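Local coordinates for macrolide export ATP-binding/permease protein MacB (Actinobacillus actinomycetemcomitans, PDB 3FTJ) that probably exports macrolides across the inner membrane as the ABC transporter of a tripartite efflux system, this chain being the transporter's periplasmic region, at residues T13-I18 against T177-D182; V107-S112 against F135-V140. All coordinates share one frame; numbering follows the deposited sequence.

Contact 1: T13-I18 against T177-D182; sequences TNTMTI and TVKISD
Strands 15-18 and 177-180 run antiparallel as the two central strands of a four-stranded ferredoxin-like sheet, flanked by strand 206-209 beyond the first and strand 49-64 beyond the second. Three backbone hydrogen bonds join them. Val178 N and Met16 O pair at 2.8 Å, with the N-H almost on the C=O axis; Met16 N returns the bond to Val178 O in the carbonyl plane. Just before the first strand begins, Asn14 O takes Ile180 N at 2.7 Å, again close to the C=O axis.

On the face of Met16, Val178 and Ile180, Met16 CB rests 4.0 Å from Val178 CG2. The extended Met16 chain carries CE diagonally along to Ile180 CG1, and Ile18 CD1 crosses obliquely to Val178 CG1. Helix 186-201 covers this apolar face, Leu193 meeting both Ile18 and Val178.

The other face is polar. Thr17 and Thr177, a non-hydrogen-bonded backbone pair, both set OG1 anti to the carbonyl carbon (chi1 -56° and -58°), so the side chains cross obliquely and the hydroxyls share a hydrogen bond, Thr17 OG1 to Thr177 OG1 at 3.1 Å, in which either could be the donor. Lys179 bends at chi2 (-72°) and crosses Asn14, bringing NZ within 3.8 Å of Asn14 CB. Asp182 OD2 takes two donors, Gln50 NE2 and, as a salt bridge on its syn lone pair, Lys179 NZ at 2.9 Å.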
ATOM      1  N   THR A  13      12.730   2.231   8.494  1.00 44.10           N
ATOM      2  CA  THR A  13      13.527   1.676   9.581  1.00 45.88           C
ATOM      3  C   THR A  13      13.108   0.236   9.893  1.00 44.27           C
ATOM      4  O   THR A  13      13.865  -0.705   9.640  1.00 43.96           O
ATOM      5  CB  THR A  13      13.457   2.556  10.848  1.00 45.28           C
ATOM      6  OG1 THR A  13      12.095   2.925  11.107  1.00 52.86           O
ATOM      7  CG2 THR A  13      14.283   3.826  10.649  1.00 44.70           C
ATOM      8  N   ASN A  14      11.900   0.059  10.423  1.00 43.47           N
ATOM      9  CA  ASN A  14      11.390  -1.279  10.712  1.00 41.95           C
ATOM     10  C   ASN A  14      10.399  -1.781   9.664  1.00 41.00           C
ATOM     11  O   ASN A  14       9.762  -2.820   9.850  1.00 39.23           O
ATOM     12  CB  ASN A  14      10.770  -1.333  12.112  1.00 46.27           C
ATOM     13  CG  ASN A  14      11.791  -1.685  13.190  1.00 54.31           C
ATOM     14  OD1 ASN A  14      12.679  -2.515  12.978  1.00 50.99           O
ATOM     15  ND2 ASN A  14      11.659  -1.058  14.357  1.00 60.83           N
ATOM     16  N   THR A  15      10.274  -1.042   8.565  1.00 35.70           N
ATOM     17  CA  THR A  15       9.420  -1.454   7.461  1.00 36.23           C
ATOM     18  C   THR A  15      10.200  -1.564   6.156  1.00 32.93           C
ATOM     19  O   THR A  15      11.145  -0.815   5.917  1.00 36.39           O
ATOM     20  CB  THR A  15       8.267  -0.467   7.243  1.00 35.09           C
ATOM     21  OG1 THR A  15       8.797   0.785   6.802  1.00 41.45           O
ATOM     22  CG2 THR A  15       7.487  -0.261   8.532  1.00 34.82           C
ATOM     23  N   MET A  16       9.801  -2.511   5.317  1.00 29.99           N
ATOM     24  CA  MET A  16      10.384  -2.659   3.992  1.00 28.40           C
ATOM     25  C   MET A  16       9.252  -2.835   3.008  1.00 28.00           C
ATOM     26  O   MET A  16       8.266  -3.497   3.320  1.00 27.40           O
ATOM     27  CB  MET A  16      11.284  -3.884   3.929  1.00 27.12           C
ATOM     28  CG  MET A  16      12.412  -3.854   4.925  1.00 34.69           C
ATOM     29  SD  MET A  16      13.408  -5.346   4.841  1.00 36.13           S
ATOM     30  CE  MET A  16      14.589  -4.980   6.141  1.00 34.29           C
ATOM     31  N   THR A  17       9.397  -2.242   1.825  1.00 27.80           N
ATOM     32  CA  THR A  17       8.397  -2.374   0.772  1.00 23.99           C
ATOM     33  C   THR A  17       9.000  -3.118  -0.408  1.00 24.34           C
ATOM     34  O   THR A  17      10.042  -2.728  -0.938  1.00 26.08           O
ATOM     35  CB  THR A  17       7.865  -0.999   0.310  1.00 26.22           C
ATOM     36  OG1 THR A  17       7.347  -0.281   1.440  1.00 23.75           O
ATOM     37  CG2 THR A  17       6.754  -1.161  -0.740  1.00 23.27           C
ATOM     38  N   ILE A  18       8.345  -4.201  -0.803  1.00 19.81           N
ATOM     39  CA  ILE A  18       8.787  -5.003  -1.929  1.00 18.57           C
ATOM     40  C   ILE A  18       8.012  -4.618  -3.195  1.00 22.33           C
ATOM     41  O   ILE A  18       6.781  -4.582  -3.187  1.00 18.71           O
ATOM     42  CB  ILE A  18       8.601  -6.488  -1.625  1.00 20.90           C
ATOM     43  CG1 ILE A  18       9.200  -6.809  -0.252  1.00 23.49           C
ATOM     44  CG2 ILE A  18       9.242  -7.340  -2.709  1.00 21.79           C
ATOM     45  CD1 ILE A  18       8.457  -7.863   0.504  1.00 24.73           C
ATOM     46  N   THR A 177       4.204  -4.242   1.640  1.00 18.30           N
ATOM     47  CA  THR A 177       4.975  -3.656   2.724  1.00 22.03           C
ATOM     48  C   THR A 177       4.929  -4.574   3.941  1.00 24.62           C
ATOM     49  O   THR A 177       3.853  -4.993   4.367  1.00 23.90           O
ATOM     50  CB  THR A 177       4.478  -2.253   3.097  1.00 24.48           C
ATOM     51  OG1 THR A 177       4.536  -1.404   1.940  1.00 25.64           O
ATOM     52  CG2 THR A 177       5.345  -1.661   4.201  1.00 25.71           C
ATOM     53  N   VAL A 178       6.103  -4.897   4.479  1.00 21.89           N
ATOM     54  CA  VAL A 178       6.209  -5.756   5.650  1.00 23.47           C
ATOM     55  C   VAL A 178       6.705  -4.939   6.837  1.00 26.10           C
ATOM     56  O   VAL A 178       7.540  -4.046   6.682  1.00 27.24           O
ATOM     57  CB  VAL A 178       7.168  -6.962   5.421  1.00 25.05           C
ATOM     58  CG1 VAL A 178       6.796  -7.737   4.162  1.00 24.02           C
ATOM     59  CG2 VAL A 178       8.600  -6.501   5.344  1.00 28.84           C
ATOM     60  N   LYS A 179       6.170  -5.234   8.016  1.00 26.79           N
ATOM     61  CA  LYS A 179       6.672  -4.641   9.245  1.00 29.39           C
ATOM     62  C   LYS A 179       7.549  -5.690   9.894  1.00 33.58           C
ATOM     63  O   LYS A 179       7.099  -6.806  10.163  1.00 29.36           O
ATOM     64  CB  LYS A 179       5.523  -4.269  10.179  1.00 33.16           C
ATOM     65  CG  LYS A 179       5.760  -3.016  11.019  1.00 37.92           C
ATOM     66  CD  LYS A 179       6.790  -3.237  12.116  1.00 41.97           C
ATOM     67  CE  LYS A 179       6.799  -2.060  13.091  1.00 47.88           C
ATOM     68  NZ  LYS A 179       7.748  -2.245  14.229  1.00 59.92           N
ATOM     69  N   ILE A 180       8.807  -5.327  10.119  1.00 35.05           N
ATOM     70  CA  ILE A 180       9.801  -6.238  10.673  1.00 35.93           C
ATOM     71  C   ILE A 180       9.660  -6.344  12.195  1.00 36.76           C
ATOM     72  O   ILE A 180       9.356  -5.355  12.867  1.00 40.05           O
ATOM     73  CB  ILE A 180      11.223  -5.762  10.292  1.00 36.32           C
ATOM     74  CG1 ILE A 180      11.510  -6.082   8.828  1.00 36.20           C
ATOM     75  CG2 ILE A 180      12.270  -6.410  11.150  1.00 38.50           C
ATOM     76  CD1 ILE A 180      11.330  -7.544   8.487  1.00 30.84           C
ATOM     77  N   SER A 181       9.850  -7.549  12.726  1.00 36.99           N
ATOM     78  CA  SER A 181       9.863  -7.753  14.174  1.00 46.42           C
ATOM     79  C   SER A 181      10.806  -6.749  14.827  1.00 45.97           C
ATOM     80  O   SER A 181      11.906  -6.497  14.331  1.00 40.92           O
ATOM     81  CB  SER A 181      10.294  -9.184  14.531  1.00 45.21           C
ATOM     82  OG  SER A 181       9.364 -10.145  14.050  1.00 44.59           O
ATOM     83  N   ASP A 182      10.365  -6.177  15.940  1.00 50.33           N
ATOM     84  CA  ASP A 182      11.145  -5.167  16.643  1.00 52.84           C
ATOM     85  C   ASP A 182      12.533  -5.682  17.039  1.00 48.74           C
ATOM     86  O   ASP A 182      13.504  -4.927  17.042  1.00 52.43           O
ATOM     87  CB  ASP A 182      10.385  -4.681  17.886  1.00 62.51           C
ATOM     88  CG  ASP A 182       8.940  -4.291  17.581  1.00 68.42           C
ATOM     89  OD1 ASP A 182       8.122  -4.255  18.529  1.00 71.49           O
ATOM     90  OD2 ASP A 182       8.622  -4.022  16.399  1.00 64.89           O
TER

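Contact 2: V107-S112 against F135-V140; sequences VVLDES and FRVIGV
Val107 loses the most surface here, its backbone gripped from two directions and its side chain wedged among apolar neighbours. Its N-H goes to Arg136 O at 2.9 Å, arriving 40° above the carbonyl plane, while its own O takes Ile138 N nearly along the C=O axis. CG1 sits in the crowded position between backbone N and carbonyl carbon (chi1 60°). From there it lies alongside Val137 CG2 at 3.8 Å, the two side chains pointing the same way, and also meets Phe135 CB. Leu156 and Val128, from the adjoining strands, close in on Val107 as well.

The pairing is parallel and lies between strands 155-159 and 127-130 in the mixed sheet of the MacB-like periplasmic core domain: strand 106-110 leads into helix 111-118, and the chain comes back through the hairpin of strands 127-130 and 133-141. A beta bulge in strand 133-141 interrupts the pairing. Val107 pairs with Val137 and Leu109 with Val140, so Val108 faces two residues, Ile138 and Gly139, and Ile138 takes a helical psi (-14°) to fit the extra one. Ile138 CG1 then crosses obliquely to Val108 CG2.

The carbonyl of Gly139, the second bulge residue, takes Leu109 N at 2.9 Å, once more from above its plane. The Leu109 side chain crosses Val137 at about a right angle, CG 3.8 Å from Val137 CG1, on the same face as Val107.

Val140, second in buried surface, offers its CA-H to Leu109 O, the CA lying 3.2 Å from that oxygen. Its CG1, anti to the backbone N, turns toward the start of the helix, where bent Glu111 brings OE1 to 3.5 Å from it. Asp110 is the N-cap there, accepting Ser112 N on OD2, although that oxygen's position is less certain; OD1 is held by Asn155.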
ATOM      1  N   VAL A 107     -14.723   2.321   1.548  1.00 16.15           N
ATOM      2  CA  VAL A 107     -13.542   3.093   1.238  1.00 17.19           C
ATOM      3  C   VAL A 107     -13.177   4.036   2.369  1.00 19.17           C
ATOM      4  O   VAL A 107     -14.048   4.564   3.072  1.00 18.29           O
ATOM      5  CB  VAL A 107     -13.712   3.852  -0.114  1.00 19.96           C
ATOM      6  CG1 VAL A 107     -14.884   4.805  -0.061  1.00 18.72           C
ATOM      7  CG2 VAL A 107     -12.441   4.585  -0.460  1.00 25.67           C
ATOM      8  N   VAL A 108     -11.878   4.220   2.563  1.00 18.78           N
ATOM      9  CA  VAL A 108     -11.380   5.215   3.499  1.00 16.87           C
ATOM     10  C   VAL A 108     -10.774   6.367   2.697  1.00 20.86           C
ATOM     11  O   VAL A 108      -9.926   6.150   1.836  1.00 21.07           O
ATOM     12  CB  VAL A 108     -10.341   4.608   4.474  1.00 20.83           C
ATOM     13  CG1 VAL A 108      -9.687   5.694   5.309  1.00 23.09           C
ATOM     14  CG2 VAL A 108     -11.004   3.556   5.376  1.00 16.89           C
ATOM     15  N   LEU A 109     -11.222   7.592   2.966  1.00 20.17           N
ATOM     16  CA  LEU A 109     -10.761   8.748   2.210  1.00 20.72           C
ATOM     17  C   LEU A 109      -9.505   9.399   2.781  1.00 27.39           C
ATOM     18  O   LEU A 109      -9.246   9.377   3.985  1.00 24.95           O
ATOM     19  CB  LEU A 109     -11.863   9.798   2.090  1.00 22.17           C
ATOM     20  CG  LEU A 109     -13.147   9.380   1.380  1.00 22.76           C
ATOM     21  CD1 LEU A 109     -14.026  10.606   1.185  1.00 24.99           C
ATOM     22  CD2 LEU A 109     -12.831   8.730   0.049  1.00 18.65           C
ATOM     23  N   ASP A 110      -8.731   9.971   1.875  1.00 24.32           N
ATOM     24  CA  ASP A 110      -7.624  10.851   2.199  1.00 31.18           C
ATOM     25  C   ASP A 110      -8.202  12.180   2.692  1.00 33.77           C
ATOM     26  O   ASP A 110      -9.318  12.549   2.335  1.00 29.27           O
ATOM     27  CB  ASP A 110      -6.830  11.074   0.912  1.00 34.83           C
ATOM     28  CG  ASP A 110      -5.581  11.849   1.121  1.00 37.76           C
ATOM     29  OD1 ASP A 110      -4.490  11.271   0.914  1.00 37.00           O
ATOM     30  OD2 ASP A 110      -5.689  13.040   1.484  1.00 49.36           O
ATOM     31  N   GLU A 111      -7.445  12.896   3.514  1.00 35.24           N
ATOM     32  CA  GLU A 111      -7.865  14.205   3.995  1.00 36.19           C
ATOM     33  C   GLU A 111      -8.227  15.105   2.819  1.00 33.38           C
ATOM     34  O   GLU A 111      -9.313  15.694   2.769  1.00 32.25           O
ATOM     35  CB  GLU A 111      -6.734  14.843   4.802  1.00 41.35           C
ATOM     36  CG  GLU A 111      -7.165  15.945   5.732  1.00 40.49           C
ATOM     37  CD  GLU A 111      -7.683  15.413   7.051  1.00 50.39           C
ATOM     38  OE1 GLU A 111      -8.503  14.469   7.022  1.00 46.64           O
ATOM     39  OE2 GLU A 111      -7.275  15.939   8.113  1.00 50.39           O
ATOM     40  N   SER A 112      -7.316  15.200   1.861  1.00 31.78           N
ATOM     41  CA  SER A 112      -7.531  16.071   0.715  1.00 31.16           C
ATOM     42  C   SER A 112      -8.590  15.524  -0.246  1.00 31.39           C
ATOM     43  O   SER A 112      -9.210  16.288  -0.990  1.00 27.87           O
ATOM     44  CB  SER A 112      -6.212  16.351  -0.011  1.00 32.57           C
ATOM     45  OG  SER A 112      -5.540  15.147  -0.325  1.00 41.84           O
ATOM     46  N   PHE A 135     -18.855   2.278  -3.762  1.00 16.47           N
ATOM     47  CA  PHE A 135     -18.208   2.035  -2.477  1.00 16.23           C
ATOM     48  C   PHE A 135     -18.789   2.973  -1.437  1.00 20.77           C
ATOM     49  O   PHE A 135     -19.055   4.143  -1.731  1.00 18.18           O
ATOM     50  CB  PHE A 135     -16.708   2.322  -2.558  1.00 16.17           C
ATOM     51  CG  PHE A 135     -15.936   1.319  -3.345  1.00 16.40           C
ATOM     52  CD1 PHE A 135     -15.901   1.383  -4.727  1.00 18.13           C
ATOM     53  CD2 PHE A 135     -15.221   0.321  -2.706  1.00 17.81           C
ATOM     54  CE1 PHE A 135     -15.185   0.454  -5.459  1.00 17.71           C
ATOM     55  CE2 PHE A 135     -14.489  -0.603  -3.435  1.00 18.44           C
ATOM     56  CZ  PHE A 135     -14.476  -0.539  -4.813  1.00 18.25           C
ATOM     57  N   ARG A 136     -18.959   2.470  -0.217  1.00 15.94           N
ATOM     58  CA  ARG A 136     -19.445   3.296   0.886  1.00 19.99           C
ATOM     59  C   ARG A 136     -18.290   3.860   1.718  1.00 17.15           C
ATOM     60  O   ARG A 136     -17.416   3.116   2.159  1.00 17.84           O
ATOM     61  CB  ARG A 136     -20.403   2.491   1.770  1.00 20.01           C
ATOM     62  CG  ARG A 136     -20.807   3.194   3.046  1.00 24.15           C
ATOM     63  CD  ARG A 136     -21.933   2.440   3.748  1.00 29.35           C
ATOM     64  NE  ARG A 136     -21.589   1.042   4.003  1.00 35.68           N
ATOM     65  CZ  ARG A 136     -20.923   0.621   5.073  1.00 36.99           C
ATOM     66  NH1 ARG A 136     -20.524   1.496   5.988  1.00 41.31           N
ATOM     67  NH2 ARG A 136     -20.655  -0.670   5.235  1.00 36.90           N
ATOM     68  N   VAL A 137     -18.281   5.176   1.913  1.00 18.04           N
ATOM     69  CA  VAL A 137     -17.249   5.839   2.702  1.00 18.77           C
ATOM     70  C   VAL A 137     -17.408   5.542   4.198  1.00 20.25           C
ATOM     71  O   VAL A 137     -18.442   5.853   4.795  1.00 19.75           O
ATOM     72  CB  VAL A 137     -17.274   7.361   2.473  1.00 22.30           C
ATOM     73  CG1 VAL A 137     -16.176   8.038   3.286  1.00 21.41           C
ATOM     74  CG2 VAL A 137     -17.106   7.670   0.996  1.00 19.91           C
ATOM     75  N   ILE A 138     -16.390   4.934   4.801  1.00 16.76           N
ATOM     76  CA  ILE A 138     -16.494   4.539   6.202  1.00 19.88           C
ATOM     77  C   ILE A 138     -15.600   5.382   7.115  1.00 23.13           C
ATOM     78  O   ILE A 138     -15.765   5.370   8.337  1.00 21.46           O
ATOM     79  CB  ILE A 138     -16.175   3.025   6.419  1.00 23.16           C
ATOM     80  CG1 ILE A 138     -14.754   2.686   5.954  1.00 20.82           C
ATOM     81  CG2 ILE A 138     -17.186   2.145   5.711  1.00 22.49           C
ATOM     82  CD1 ILE A 138     -14.253   1.337   6.476  1.00 20.66           C
ATOM     83  N   GLY A 139     -14.669   6.126   6.527  1.00 21.34           N
ATOM     84  CA  GLY A 139     -13.739   6.898   7.323  1.00 21.39           C
ATOM     85  C   GLY A 139     -12.844   7.816   6.518  1.00 26.26           C
ATOM     86  O   GLY A 139     -12.920   7.862   5.282  1.00 21.74           O
ATOM     87  N   VAL A 140     -11.987   8.542   7.237  1.00 24.42           N
ATOM     88  CA  VAL A 140     -11.076   9.522   6.661  1.00 23.04           C
ATOM     89  C   VAL A 140      -9.764   9.492   7.431  1.00 30.01           C
ATOM     90  O   VAL A 140      -9.770   9.452   8.660  1.00 30.80           O
ATOM     91  CB  VAL A 140     -11.655  10.950   6.773  1.00 24.46           C
ATOM     92  CG1 VAL A 140     -10.712  11.968   6.142  1.00 27.65           C
ATOM     93  CG2 VAL A 140     -13.016  11.022   6.124  1.00 24.78           C
TER

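From the N terminus, residues 13-18 supply the first strand of the sheet, and their partner 177-182 arrives only after 158 intervening residues, so contact 1 closes a very long loop. Within it lies contact 2, a short closure with 22 residues between 107-112 and 135-140; the two loops nest and do not cross. Their centres stand 25 Å apart, on opposite sides of the chain's centre, with nearest atoms about 16 Å from each other. Long strand 49-64 spans that gap: it pairs with strand 175-180 of contact 1 and with strand 127-130, the hairpin partner of strand 133-141 in contact 2, so that one sheet joins the two ends of the periplasmic region.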